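Local coordinates for protein IclR transcriptional regulator (Thermotoga maritima, PDB 1MKM) that probably binds DNA as a zinc-containing transcriptional repressor of the IclR family, with a winged helix-turn-helix domain joined to a GAF-like regulatory domain, at residues L54-K57 against Y61-G64; L143-E148 against G201-D206. All blocks are in the same frame, centred on the assembly; numbering follows the deposited sequence.

Interaction 1 (L54-K57 against Y61-G64)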
loop_
_atom_site.group_PDB
_atom_site.type_symbol
_atom_site.label_atom_id
_atom_site.label_comp_id
_atom_site.label_asym_id
_atom_site.label_seq_id
_atom_site.Cartn_x
_atom_site.Cartn_y
_atom_site.Cartn_z
ATOM N N LEU B 54 -1.466 -1.722 21.302
ATOM C CA LEU B 54 -0.099 -1.442 20.869
ATOM C C LEU B 54 0.136 0.048 20.990
ATOM O O LEU B 54 -0.709 0.852 20.579
ATOM C CB LEU B 54 0.101 -1.874 19.413
ATOM C CG LEU B 54 1.550 -1.944 18.920
ATOM C CD1 LEU B 54 2.347 -2.867 19.836
ATOM C CD2 LEU B 54 1.582 -2.457 17.465
ATOM N N ARG B 55 1.261 0.440 21.571
ATOM C CA ARG B 55 1.490 1.869 21.670
ATOM C C ARG B 55 2.478 2.324 20.615
ATOM O O ARG B 55 3.553 1.743 20.464
ATOM C CB ARG B 55 1.961 2.295 23.069
ATOM C CG ARG B 55 1.752 3.783 23.267
ATOM C CD ARG B 55 2.058 4.283 24.664
ATOM N NE ARG B 55 1.596 5.661 24.826
ATOM C CZ ARG B 55 1.697 6.360 25.955
ATOM N NH1 ARG B 55 2.253 5.816 27.031
ATOM N NH2 ARG B 55 1.219 7.604 26.012
ATOM N N LYS B 56 2.077 3.363 19.884
ATOM C CA LYS B 56 2.866 3.947 18.807
ATOM C C LYS B 56 4.017 4.815 19.301
ATOM O O LYS B 56 4.042 5.252 20.462
ATOM C CB LYS B 56 1.972 4.811 17.909
ATOM C CG LYS B 56 0.814 4.093 17.234
ATOM C CD LYS B 56 0.030 5.067 16.357
ATOM C CE LYS B 56 -1.033 4.355 15.532
ATOM N NZ LYS B 56 -1.626 5.224 14.475
ATOM N N LYS B 57 4.964 5.076 18.403
ATOM C CA LYS B 57 6.109 5.908 18.733
ATOM C C LYS B 57 5.549 7.257 19.168
ATOM O O LYS B 57 6.085 7.904 20.064
ATOM C CB LYS B 57 7.026 6.069 17.517
ATOM C CG LYS B 57 8.506 5.981 17.868
ATOM C CD LYS B 57 9.405 5.932 16.635
ATOM C CE LYS B 57 9.460 7.273 15.914
ATOM N NZ LYS B 57 10.008 8.353 16.780
ATOM N N TYR B 61 -2.481 5.023 20.670
ATOM C CA TYR B 61 -2.776 3.596 20.784
ATOM C C TYR B 61 -3.543 2.903 19.649
ATOM O O TYR B 61 -4.494 3.436 19.087
ATOM C CB TYR B 61 -3.529 3.335 22.086
ATOM C CG TYR B 61 -2.728 3.568 23.351
ATOM C CD1 TYR B 61 -2.675 4.829 23.950
ATOM C CD2 TYR B 61 -2.057 2.515 23.966
ATOM C CE1 TYR B 61 -1.972 5.027 25.144
ATOM C CE2 TYR B 61 -1.354 2.701 25.154
ATOM C CZ TYR B 61 -1.320 3.953 25.738
ATOM O OH TYR B 61 -0.659 4.112 26.926
ATOM N N VAL B 62 -3.132 1.673 19.378
ATOM C CA VAL B 62 -3.732 0.855 18.344
ATOM C C VAL B 62 -3.926 -0.547 18.910
ATOM O O VAL B 62 -3.187 -0.976 19.796
ATOM C CB VAL B 62 -2.805 0.846 17.096
ATOM C CG1 VAL B 62 -2.606 -0.547 16.581
ATOM C CG2 VAL B 62 -3.385 1.749 16.023
ATOM N N PRO B 63 -4.941 -1.275 18.426
ATOM C CA PRO B 63 -5.156 -2.628 18.949
ATOM C C PRO B 63 -3.972 -3.571 18.760
ATOM O O PRO B 63 -3.284 -3.539 17.740
ATOM C CB PRO B 63 -6.419 -3.100 18.211
ATOM C CG PRO B 63 -6.449 -2.256 16.979
ATOM C CD PRO B 63 -5.988 -0.908 17.461
ATOM N N GLY B 64 -3.751 -4.407 19.769
ATOM C CA GLY B 64 -2.665 -5.365 19.743
ATOM C C GLY B 64 -3.031 -6.670 19.064
ATOM O O GLY B 64 -4.103 -6.807 18.473
#
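L54 O takes a hydrogen bond from V62 N in the carbonyl plane (2.8 Å, N-H...O 165°) and a weaker CA-H...O contact from Y61 CA, at 3.4 Å from L54 O. L54 N in turn faces V62 O, at a modelled separation too short to be relied on; L54 and V62 are a hydrogen-bonded antiparallel pair. R55 and Y61 follow as the non-hydrogen-bonded pair. With R55 CG anti to the backbone N (chi1 -161°) and the chain extended from there to NE, the arginine runs out over one face of the Y61 ring. R55 CG sits above that face in a CH-pi contact, 4.0 Å from the Y61 ring centroid. The guanidinium lies only 16° from the ring plane, and Y61 OH lies over one guanidinium face, offset toward its rim, at angles too poor for a hydrogen bond; R55 NE and NH2 are satisfied instead by K59 O in the turn and by Y41 OH. This two-stranded hairpin, 53-55 with 61-63, is the wing of the winged helix-turn-helix domain. The ring of Y61 ties it to helix 37-50, probably the recognition helix, through Y41, M44 and E48. An alanine in place of R55 is likely to uncover that face of the Y61 ring and leave K59 O and Y41 OH without their guanidinium partner. L54 and V62 point to the other side of the hairpin, L54 CB meeting V62 CG1 at 4.1 Å. The extended K56 chain crosses V62 at about a right angle, K56 CE reaching V62 CG2 at 3.5 Å, while its ammonium goes on to a salt bridge with D23.

Interaction 2 (L143-E148 against G201-D206); sequences LAFVPE and GVPIFD
One face of the F145 ring receives the end of the F205 ring: F205 CZ stands 3.2 Å above the plane of F145, displaced toward the rim. F145 CD1 in turn lies at the edge of the F205 ring, in its plane. The two planes meet at 54° with centroids 4.8 Å apart, an oblique aromatic pair. The fit is close, F145 CD2 and F205 CZ approaching to 3.2 Å, and F205 CE2 also reaches back to F145 CB at 3.6 Å. P203 supplies the third member: its CG touches F145 CD1 at 3.8 Å, obliquely, the ring crossing the phenylalanine at about a right angle. Having CG anti to the carbonyl carbon (chi1 -74°) carries the F145 ring off its loop to span a backbone gap of 8.1 Å between F145 CA and P203 CA. The ring of Y249, the C-terminal residue, meets F205 in turn. P203 and F205 alternate along the strand with V202 and I204, whose side chains pack against helix 226-246. The loop between helices 137-143 and 148-157 is thus joined by aromatic and proline contacts to one face of strand 197-205, part of the mixed helix-and-sheet regulatory domain whose antiparallel sheet, flanked by helices, is that of the GAF-like IclR C-terminal fold.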
loop_
_atom_site.group_PDB
_atom_site.type_symbol
_atom_site.label_atom_id
_atom_site.label_comp_id
_atom_site.label_asym_id
_atom_site.label_seq_id
_atom_site.Cartn_x
_atom_site.Cartn_y
_atom_site.Cartn_z
ATOM N N LEU B 143 -32.429 -26.055 10.985
ATOM C CA LEU B 143 -33.721 -26.208 11.646
ATOM C C LEU B 143 -34.592 -27.231 10.931
ATOM O O LEU B 143 -35.739 -27.459 11.318
ATOM C CB LEU B 143 -34.462 -24.873 11.685
ATOM C CG LEU B 143 -34.293 -24.039 12.955
ATOM C CD1 LEU B 143 -35.124 -22.755 12.860
ATOM C CD2 LEU B 143 -34.733 -24.880 14.146
ATOM N N ALA B 144 -34.046 -27.837 9.882
ATOM C CA ALA B 144 -34.781 -28.828 9.110
ATOM C C ALA B 144 -34.311 -30.229 9.441
ATOM O O ALA B 144 -34.610 -31.175 8.715
ATOM C CB ALA B 144 -34.608 -28.564 7.618
ATOM N N PHE B 145 -33.564 -30.362 10.530
ATOM C CA PHE B 145 -33.062 -31.664 10.942
ATOM C C PHE B 145 -32.907 -31.792 12.449
ATOM O O PHE B 145 -32.460 -32.827 12.945
ATOM C CB PHE B 145 -31.729 -31.978 10.252
ATOM C CG PHE B 145 -31.869 -32.328 8.796
ATOM C CD1 PHE B 145 -31.983 -31.330 7.833
ATOM C CD2 PHE B 145 -31.930 -33.662 8.395
ATOM C CE1 PHE B 145 -32.160 -31.652 6.493
ATOM C CE2 PHE B 145 -32.104 -33.996 7.056
ATOM C CZ PHE B 145 -32.220 -32.987 6.103
ATOM N N VAL B 146 -33.266 -30.737 13.176
ATOM C CA VAL B 146 -33.188 -30.780 14.630
ATOM C C VAL B 146 -34.334 -31.681 15.057
ATOM O O VAL B 146 -35.454 -31.526 14.567
ATOM C CB VAL B 146 -33.389 -29.376 15.270
ATOM C CG1 VAL B 146 -32.267 -28.446 14.847
ATOM C CG2 VAL B 146 -34.742 -28.792 14.866
ATOM N N PRO B 147 -34.076 -32.651 15.948
ATOM C CA PRO B 147 -35.181 -33.515 16.363
ATOM C C PRO B 147 -36.459 -32.706 16.607
ATOM O O PRO B 147 -36.450 -31.705 17.333
ATOM C CB PRO B 147 -34.633 -34.176 17.619
ATOM C CG PRO B 147 -33.194 -34.389 17.241
ATOM C CD PRO B 147 -32.822 -33.047 16.617
ATOM N N GLU B 148 -37.536 -33.140 15.955
ATOM C CA GLU B 148 -38.857 -32.517 16.035
ATOM C C GLU B 148 -39.167 -31.890 17.389
ATOM O O GLU B 148 -39.682 -30.774 17.463
ATOM C CB GLU B 148 -39.923 -33.561 15.688
ATOM C CG GLU B 148 -39.616 -34.952 16.235
ATOM C CD GLU B 148 -39.512 -34.979 17.751
ATOM O OE1 GLU B 148 -40.547 -34.782 18.419
ATOM O OE2 GLU B 148 -38.395 -35.185 18.279
ATOM N N GLY B 201 -28.272 -23.261 1.234
ATOM C CA GLY B 201 -27.585 -23.952 2.304
ATOM C C GLY B 201 -27.941 -25.411 2.490
ATOM O O GLY B 201 -29.037 -25.848 2.144
ATOM N N VAL B 202 -26.993 -26.149 3.064
ATOM C CA VAL B 202 -27.116 -27.578 3.339
ATOM C C VAL B 202 -26.532 -27.829 4.738
ATOM O O VAL B 202 -25.608 -27.130 5.159
ATOM C CB VAL B 202 -26.314 -28.395 2.299
ATOM C CG1 VAL B 202 -26.419 -29.877 2.587
ATOM C CG2 VAL B 202 -26.817 -28.090 0.907
ATOM N N PRO B 203 -27.066 -28.819 5.479
ATOM C CA PRO B 203 -26.571 -29.129 6.830
ATOM C C PRO B 203 -25.302 -29.977 6.877
ATOM O O PRO B 203 -24.812 -30.451 5.856
ATOM C CB PRO B 203 -27.745 -29.868 7.476
ATOM C CG PRO B 203 -28.929 -29.454 6.669
ATOM C CD PRO B 203 -28.379 -29.446 5.269
ATOM N N ILE B 204 -24.789 -30.160 8.086
ATOM C CA ILE B 204 -23.600 -30.965 8.340
ATOM C C ILE B 204 -23.934 -31.778 9.586
ATOM O O ILE B 204 -24.111 -31.209 10.659
ATOM C CB ILE B 204 -22.365 -30.091 8.660
ATOM C CG1 ILE B 204 -21.921 -29.296 7.429
ATOM C CG2 ILE B 204 -21.223 -30.980 9.139
ATOM C CD1 ILE B 204 -21.112 -30.113 6.413
ATOM N N PHE B 205 -24.016 -33.100 9.451
ATOM C CA PHE B 205 -24.354 -33.955 10.587
ATOM C C PHE B 205 -23.133 -34.521 11.321
ATOM O O PHE B 205 -22.032 -34.634 10.760
ATOM C CB PHE B 205 -25.266 -35.095 10.122
ATOM C CG PHE B 205 -26.496 -34.616 9.404
ATOM C CD1 PHE B 205 -26.764 -35.028 8.098
ATOM C CD2 PHE B 205 -27.366 -33.708 10.016
ATOM C CE1 PHE B 205 -27.883 -34.536 7.408
ATOM C CE2 PHE B 205 -28.485 -33.212 9.336
ATOM C CZ PHE B 205 -28.743 -33.626 8.032
ATOM N N ASP B 206 -23.346 -34.878 12.585
ATOM C CA ASP B 206 -22.289 -35.412 13.436
ATOM C C ASP B 206 -22.455 -36.905 13.693
ATOM O O ASP B 206 -23.006 -37.632 12.869
ATOM C CB ASP B 206 -22.291 -34.662 14.769
ATOM C CG ASP B 206 -23.555 -34.911 15.573
ATOM O OD1 ASP B 206 -24.617 -35.142 14.956
ATOM O OD2 ASP B 206 -23.489 -34.869 16.819
#

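Overall arrangement
The two contacts belong to different domains and follow one another along the chain: interaction 1 closes the wing of the DNA-binding domain before the loop and strand of interaction 2 begin. Their centres lie 44 Å apart and their nearest atoms about 31 Å, on opposite sides of the chain's centre, so neither touches the other. Interaction 1 is the more peripheral, its centre 28 Å from that of the chain against 17 Å for interaction 2, and it meets other subunits, whereas interaction 2 stays within one chain. Interaction 2 is nearer the metal: the P203 side chain lies about 12 Å from the bound zinc ion, too far to coordinate it.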